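Local coordinates for protein L-Ala-D/L-Glu epimerase, a muconate lactonizing enzyme (Klebsiella pneumoniae subsp. pneumoniae MGH 78578, PDB 3FCP) that belongs to the enolase superfamily, pairing an N-terminal domain with a TIM-barrel-type C-terminal domain, and carries a bound magnesium ion, at residues L273-L285 / G309-P321. Numbering follows the deposited sequence.
Sequences LKIAKAGGPNSVL and GTVASLHAWSTLP
The indole of Trp317 reaches Val284 with its six-membered end: CG2 of Val284 lies in the ring plane at the edge, and CG1 comes in obliquely, 3.8 Å from Trp317 CZ3. One face carries a carbonyl from its own helix, Ser313 O, 3.1 Å above the plane and displaced toward the rim. Leu273 slides past the same end of the ring, its CB 3.4 Å from Trp317 CH2, while its carbonyl O approaches CZ2 obliquely. Trp317 holds CG anti to its carbonyl carbon (chi1 -61°), which sends the indole from helix 307-317 toward the end of strand 270-273.

Ile275 is a knob in a hole formed by Gly309, Ala312, Ser313 and Trp317. Ile275 CG1 stands between the backbone N and the carbonyl carbon (chi1 66°) and carries Ile275 CD1 to within 3.4 Å of Ser313 OG. Ser313 OG donates a 2.8 Å hydrogen bond to Gly309 O, tilted from the carbonyl plane and on the face away from Ser313 N, which binds the same oxygen. A water accepts from Ile275 N and donates to Ser313 OG, making a polar bridge beside the apolar knob.

In the barrel domain, the contact joins the end of strand 270-273, the short helix 275-278 and the start of helix 283-294 to helix 307-317 and the turn after it, with helix 103-121 also touching Ile275, Pro281 and Ala312. Nearby, Lys274 NZ hydrogen-bonds Asp250, a magnesium ligand.

Pro281 rests its CG on Ala312 CB, and its carbonyl O, buried without a hydrogen-bond partner, lies 3.6 Å from Ala316 CB. Farther along, Leu285 CD2 meets Leu320 CD1 at 4.0 Å and also touches Thr319 OG1, which donates to Ala316 O in the carbonyl plane.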
ATOM      1  N   LEU A 273      12.290  25.962  -6.304  1.00 19.18           N
ATOM      2  CA  LEU A 273      11.328  27.029  -6.045  1.00 20.56           C
ATOM      3  C   LEU A 273      11.484  28.123  -7.107  1.00 20.18           C
ATOM      4  O   LEU A 273      12.604  28.492  -7.466  1.00 19.22           O
ATOM      5  CB  LEU A 273      11.570  27.648  -4.663  1.00 20.06           C
ATOM      6  CG  LEU A 273      11.626  26.739  -3.434  1.00 20.70           C
ATOM      7  CD1 LEU A 273      12.011  27.559  -2.203  1.00 19.99           C
ATOM      8  CD2 LEU A 273      10.274  26.072  -3.234  1.00 18.19           C
ATOM      9  N   LYS A 274      10.363  28.619  -7.624  1.00 19.48           N
ATOM     10  CA  LYS A 274      10.382  29.703  -8.610  1.00 20.96           C
ATOM     11  C   LYS A 274       9.167  30.580  -8.345  1.00 21.98           C
ATOM     12  O   LYS A 274       8.048  30.081  -8.265  1.00 19.18           O
ATOM     13  CB  LYS A 274      10.331  29.151 -10.042  1.00 22.18           C
ATOM     14  CG  LYS A 274      11.576  28.345 -10.442  1.00 21.95           C
ATOM     15  CD  LYS A 274      11.548  27.947 -11.908  1.00 21.17           C
ATOM     16  CE  LYS A 274      12.803  27.141 -12.284  1.00 22.67           C
ATOM     17  NZ  LYS A 274      12.806  26.789 -13.719  1.00 21.06           N
ATOM     18  N   ILE A 275       9.374  31.888  -8.214  1.00 22.15           N
ATOM     19  CA  ILE A 275       8.237  32.754  -7.931  1.00 21.88           C
ATOM     20  C   ILE A 275       7.193  32.716  -9.043  1.00 22.26           C
ATOM     21  O   ILE A 275       5.990  32.784  -8.763  1.00 21.01           O
ATOM     22  CB  ILE A 275       8.675  34.228  -7.642  1.00 20.93           C
ATOM     23  CG1 ILE A 275       9.278  34.884  -8.882  1.00 19.01           C
ATOM     24  CG2 ILE A 275       9.680  34.251  -6.492  1.00 20.90           C
ATOM     25  CD1 ILE A 275       9.623  36.372  -8.658  1.00 19.26           C
ATOM     26  N   ALA A 276       7.646  32.566 -10.291  1.00 21.06           N
ATOM     27  CA  ALA A 276       6.737  32.518 -11.442  1.00 20.91           C
ATOM     28  C   ALA A 276       5.780  31.327 -11.401  1.00 21.57           C
ATOM     29  O   ALA A 276       4.620  31.440 -11.807  1.00 19.57           O
ATOM     30  CB  ALA A 276       7.538  32.490 -12.754  1.00 21.44           C
ATOM     31  N   LYS A 277       6.271  30.184 -10.928  1.00 20.83           N
ATOM     32  CA  LYS A 277       5.455  28.975 -10.844  1.00 21.39           C
ATOM     33  C   LYS A 277       4.433  29.023  -9.711  1.00 21.09           C
ATOM     34  O   LYS A 277       3.342  28.462  -9.833  1.00 21.11           O
ATOM     35  CB  LYS A 277       6.337  27.728 -10.646  1.00 21.41           C
ATOM     36  CG  LYS A 277       7.236  27.356 -11.833  1.00 21.02           C
ATOM     37  CD  LYS A 277       7.907  25.987 -11.656  1.00 21.19           C
ATOM     38  CE  LYS A 277       8.792  25.917 -10.410  1.00 22.94           C
ATOM     39  NZ  LYS A 277       9.337  24.539 -10.157  1.00 21.33           N
ATOM     40  N   ALA A 278       4.783  29.696  -8.621  1.00 21.18           N
ATOM     41  CA  ALA A 278       3.909  29.766  -7.452  1.00 21.60           C
ATOM     42  C   ALA A 278       2.981  30.974  -7.381  1.00 23.13           C
ATOM     43  O   ALA A 278       1.955  30.928  -6.699  1.00 24.06           O
ATOM     44  CB  ALA A 278       4.747  29.705  -6.190  1.00 23.22           C
ATOM     45  N   GLY A 279       3.336  32.052  -8.069  1.00 21.02           N
ATOM     46  CA  GLY A 279       2.513  33.248  -8.022  1.00 21.76           C
ATOM     47  C   GLY A 279       3.146  34.414  -7.270  1.00 21.27           C
ATOM     48  O   GLY A 279       2.442  35.331  -6.833  1.00 20.53           O
ATOM     49  N   GLY A 280       4.468  34.385  -7.091  1.00 19.33           N
ATOM     50  CA  GLY A 280       5.127  35.496  -6.425  1.00 21.40           C
ATOM     51  C   GLY A 280       6.041  35.185  -5.256  1.00 20.89           C
ATOM     52  O   GLY A 280       6.086  34.053  -4.764  1.00 22.12           O
ATOM     53  N   PRO A 281       6.783  36.191  -4.778  1.00 20.28           N
ATOM     54  CA  PRO A 281       7.721  36.063  -3.654  1.00 19.94           C
ATOM     55  C   PRO A 281       7.080  35.587  -2.344  1.00 20.49           C
ATOM     56  O   PRO A 281       7.728  34.932  -1.541  1.00 18.58           O
ATOM     57  CB  PRO A 281       8.303  37.472  -3.521  1.00 19.58           C
ATOM     58  CG  PRO A 281       8.195  38.028  -4.926  1.00 21.22           C
ATOM     59  CD  PRO A 281       6.823  37.551  -5.348  1.00 20.08           C
ATOM     60  N   ASN A 282       5.814  35.928  -2.110  1.00 22.47           N
ATOM     61  CA  ASN A 282       5.165  35.469  -0.880  1.00 21.53           C
ATOM     62  C   ASN A 282       4.522  34.102  -1.089  1.00 20.62           C
ATOM     63  O   ASN A 282       4.654  33.200  -0.250  1.00 19.89           O
ATOM     64  CB  ASN A 282       4.099  36.467  -0.403  1.00 20.99           C
ATOM     65  CG  ASN A 282       3.500  36.077   0.946  1.00 23.44           C
ATOM     66  OD1 ASN A 282       2.279  36.012   1.104  1.00 27.46           O
ATOM     67  ND2 ASN A 282       4.359  35.820   1.923  1.00 20.80           N
ATOM     68  N   SER A 283       3.829  33.946  -2.212  1.00 22.09           N
ATOM     69  CA  SER A 283       3.160  32.683  -2.527  1.00 22.04           C
ATOM     70  C   SER A 283       4.120  31.496  -2.563  1.00 20.67           C
ATOM     71  O   SER A 283       3.771  30.394  -2.137  1.00 20.20           O
ATOM     72  CB  SER A 283       2.434  32.787  -3.871  1.00 22.69           C
ATOM     73  OG  SER A 283       1.346  33.690  -3.789  1.00 23.49           O
ATOM     74  N   VAL A 284       5.332  31.714  -3.060  1.00 20.34           N
ATOM     75  CA  VAL A 284       6.295  30.622  -3.140  1.00 20.01           C
ATOM     76  C   VAL A 284       6.715  30.112  -1.757  1.00 20.22           C
ATOM     77  O   VAL A 284       7.137  28.962  -1.618  1.00 17.40           O
ATOM     78  CB  VAL A 284       7.563  31.042  -3.939  1.00 21.86           C
ATOM     79  CG1 VAL A 284       8.412  32.002  -3.119  1.00 19.64           C
ATOM     80  CG2 VAL A 284       8.364  29.796  -4.340  1.00 20.06           C
ATOM     81  N   LEU A 285       6.587  30.958  -0.735  1.00 19.82           N
ATOM     82  CA  LEU A 285       6.961  30.570   0.623  1.00 20.43           C
ATOM     83  C   LEU A 285       6.105  29.438   1.193  1.00 21.76           C
ATOM     84  O   LEU A 285       6.579  28.669   2.036  1.00 19.23           O
ATOM     85  CB  LEU A 285       6.910  31.786   1.561  1.00 20.97           C
ATOM     86  CG  LEU A 285       7.860  32.922   1.169  1.00 22.45           C
ATOM     87  CD1 LEU A 285       7.699  34.094   2.131  1.00 25.19           C
ATOM     88  CD2 LEU A 285       9.296  32.414   1.189  1.00 25.03           C
ATOM     89  N   GLY A 309      12.712  40.715 -11.696  1.00 22.71           N
ATOM     90  CA  GLY A 309      12.241  39.399 -11.297  1.00 21.83           C
ATOM     91  C   GLY A 309      13.281  38.614 -10.514  1.00 22.23           C
ATOM     92  O   GLY A 309      12.951  37.821  -9.629  1.00 22.87           O
ATOM     93  N   THR A 310      14.549  38.827 -10.848  1.00 21.90           N
ATOM     94  CA  THR A 310      15.626  38.142 -10.161  1.00 21.62           C
ATOM     95  C   THR A 310      15.748  38.612  -8.721  1.00 20.57           C
ATOM     96  O   THR A 310      15.816  37.787  -7.813  1.00 20.81           O
ATOM     97  CB  THR A 310      16.963  38.342 -10.899  1.00 23.49           C
ATOM     98  OG1 THR A 310      16.920  37.631 -12.141  1.00 23.38           O
ATOM     99  CG2 THR A 310      18.129  37.829 -10.065  1.00 23.05           C
ATOM    100  N   VAL A 311      15.749  39.925  -8.489  1.00 20.30           N
ATOM    101  CA  VAL A 311      15.878  40.411  -7.113  1.00 20.16           C
ATOM    102  C   VAL A 311      14.621  40.053  -6.308  1.00 19.90           C
ATOM    103  O   VAL A 311      14.701  39.760  -5.116  1.00 20.04           O
ATOM    104  CB  VAL A 311      16.142  41.954  -7.048  1.00 19.37           C
ATOM    105  CG1 VAL A 311      14.876  42.736  -7.360  1.00 22.29           C
ATOM    106  CG2 VAL A 311      16.665  42.326  -5.666  1.00 21.62           C
ATOM    107  N   ALA A 312      13.467  40.065  -6.969  1.00 20.85           N
ATOM    108  CA  ALA A 312      12.214  39.708  -6.305  1.00 20.81           C
ATOM    109  C   ALA A 312      12.379  38.289  -5.756  1.00 22.05           C
ATOM    110  O   ALA A 312      12.022  38.009  -4.606  1.00 21.72           O
ATOM    111  CB  ALA A 312      11.061  39.757  -7.298  1.00 18.49           C
ATOM    112  N   SER A 313      12.933  37.398  -6.579  1.00 21.45           N
ATOM    113  CA  SER A 313      13.159  36.016  -6.167  1.00 21.49           C
ATOM    114  C   SER A 313      14.171  35.958  -5.031  1.00 20.28           C
ATOM    115  O   SER A 313      13.975  35.232  -4.060  1.00 20.39           O
ATOM    116  CB  SER A 313      13.687  35.176  -7.331  1.00 21.39           C
ATOM    117  OG  SER A 313      12.839  35.267  -8.452  1.00 21.16           O
ATOM    118  N   LEU A 314      15.261  36.715  -5.155  1.00 23.26           N
ATOM    119  CA  LEU A 314      16.297  36.719  -4.120  1.00 22.97           C
ATOM    120  C   LEU A 314      15.775  37.159  -2.750  1.00 21.26           C
ATOM    121  O   LEU A 314      16.201  36.633  -1.732  1.00 20.27           O
ATOM    122  CB  LEU A 314      17.486  37.614  -4.511  1.00 24.95           C
ATOM    123  CG  LEU A 314      18.657  37.173  -5.410  1.00 27.03           C
ATOM    124  CD1 LEU A 314      19.131  35.762  -5.059  1.00 26.86           C
ATOM    125  CD2 LEU A 314      18.250  37.237  -6.836  1.00 31.64           C
ATOM    126  N   HIS A 315      14.861  38.122  -2.711  1.00 22.17           N
ATOM    127  CA  HIS A 315      14.328  38.561  -1.422  1.00 22.09           C
ATOM    128  C   HIS A 315      13.648  37.388  -0.714  1.00 21.41           C
ATOM    129  O   HIS A 315      13.762  37.242   0.504  1.00 19.99           O
ATOM    130  CB  HIS A 315      13.346  39.715  -1.610  1.00 20.53           C
ATOM    131  CG  HIS A 315      14.008  41.055  -1.710  1.00 21.05           C
ATOM    132  ND1 HIS A 315      14.595  41.678  -0.629  1.00 22.46           N
ATOM    133  CD2 HIS A 315      14.200  41.879  -2.767  1.00 20.95           C
ATOM    134  CE1 HIS A 315      15.119  42.826  -1.015  1.00 20.56           C
ATOM    135  NE2 HIS A 315      14.893  42.973  -2.308  1.00 20.71           N
ATOM    136  N   ALA A 316      12.946  36.561  -1.488  1.00 20.74           N
ATOM    137  CA  ALA A 316      12.268  35.383  -0.952  1.00 22.29           C
ATOM    138  C   ALA A 316      13.293  34.314  -0.560  1.00 21.73           C
ATOM    139  O   ALA A 316      13.227  33.748   0.534  1.00 22.12           O
ATOM    140  CB  ALA A 316      11.287  34.820  -1.989  1.00 21.37           C
ATOM    141  N   TRP A 317      14.251  34.052  -1.447  1.00 23.26           N
ATOM    142  CA  TRP A 317      15.284  33.048  -1.184  1.00 23.03           C
ATOM    143  C   TRP A 317      16.096  33.362   0.075  1.00 23.10           C
ATOM    144  O   TRP A 317      16.531  32.452   0.784  1.00 21.91           O
ATOM    145  CB  TRP A 317      16.255  32.941  -2.370  1.00 22.71           C
ATOM    146  CG  TRP A 317      15.668  32.533  -3.712  1.00 22.04           C
ATOM    147  CD1 TRP A 317      16.292  32.621  -4.932  1.00 20.63           C
ATOM    148  CD2 TRP A 317      14.354  32.011  -3.976  1.00 20.09           C
ATOM    149  NE1 TRP A 317      15.455  32.192  -5.929  1.00 22.19           N
ATOM    150  CE2 TRP A 317      14.258  31.815  -5.374  1.00 21.53           C
ATOM    151  CE3 TRP A 317      13.249  31.694  -3.169  1.00 20.64           C
ATOM    152  CZ2 TRP A 317      13.097  31.319  -5.987  1.00 21.23           C
ATOM    153  CZ3 TRP A 317      12.094  31.202  -3.777  1.00 19.54           C
ATOM    154  CH2 TRP A 317      12.028  31.021  -5.175  1.00 21.88           C
ATOM    155  N   SER A 318      16.294  34.650   0.350  1.00 23.40           N
ATOM    156  CA  SER A 318      17.075  35.083   1.510  1.00 22.82           C
ATOM    157  C   SER A 318      16.477  34.671   2.844  1.00 22.12           C
ATOM    158  O   SER A 318      17.185  34.553   3.845  1.00 22.47           O
ATOM    159  CB  SER A 318      17.239  36.608   1.508  1.00 23.15           C
ATOM    160  OG  SER A 318      16.054  37.258   1.945  1.00 22.14           O
ATOM    161  N   THR A 319      15.170  34.461   2.872  1.00 21.56           N
ATOM    162  CA  THR A 319      14.514  34.092   4.116  1.00 21.73           C
ATOM    163  C   THR A 319      14.543  32.591   4.379  1.00 23.58           C
ATOM    164  O   THR A 319      14.079  32.143   5.428  1.00 23.35           O
ATOM    165  CB  THR A 319      13.044  34.499   4.104  1.00 20.16           C
ATOM    166  OG1 THR A 319      12.338  33.650   3.190  1.00 19.03           O
ATOM    167  CG2 THR A 319      12.891  35.957   3.666  1.00 19.27           C
ATOM    168  N   LEU A 320      15.104  31.820   3.451  1.00 22.69           N
ATOM    169  CA  LEU A 320      15.106  30.362   3.587  1.00 23.54           C
ATOM    170  C   LEU A 320      16.466  29.686   3.534  1.00 22.92           C
ATOM    171  O   LEU A 320      17.405  30.212   2.948  1.00 24.13           O
ATOM    172  CB  LEU A 320      14.260  29.747   2.463  1.00 21.73           C
ATOM    173  CG  LEU A 320      12.832  30.244   2.255  1.00 22.98           C
ATOM    174  CD1 LEU A 320      12.358  29.894   0.840  1.00 21.96           C
ATOM    175  CD2 LEU A 320      11.937  29.630   3.318  1.00 21.80           C
ATOM    176  N   PRO A 321      16.580  28.494   4.143  1.00 23.71           N
ATOM    177  CA  PRO A 321      17.841  27.746   4.129  1.00 24.36           C
ATOM    178  C   PRO A 321      17.838  27.010   2.782  1.00 25.44           C
ATOM    179  O   PRO A 321      17.059  26.081   2.590  1.00 28.58           O
ATOM    180  CB  PRO A 321      17.687  26.760   5.290  1.00 26.00           C
ATOM    181  CG  PRO A 321      16.560  27.330   6.124  1.00 28.03           C
ATOM    182  CD  PRO A 321      15.632  27.890   5.091  1.00 25.24           C
TER
HETATM  183  O   HOH W   1      12.212  32.512  -9.108  1.00 19.47           O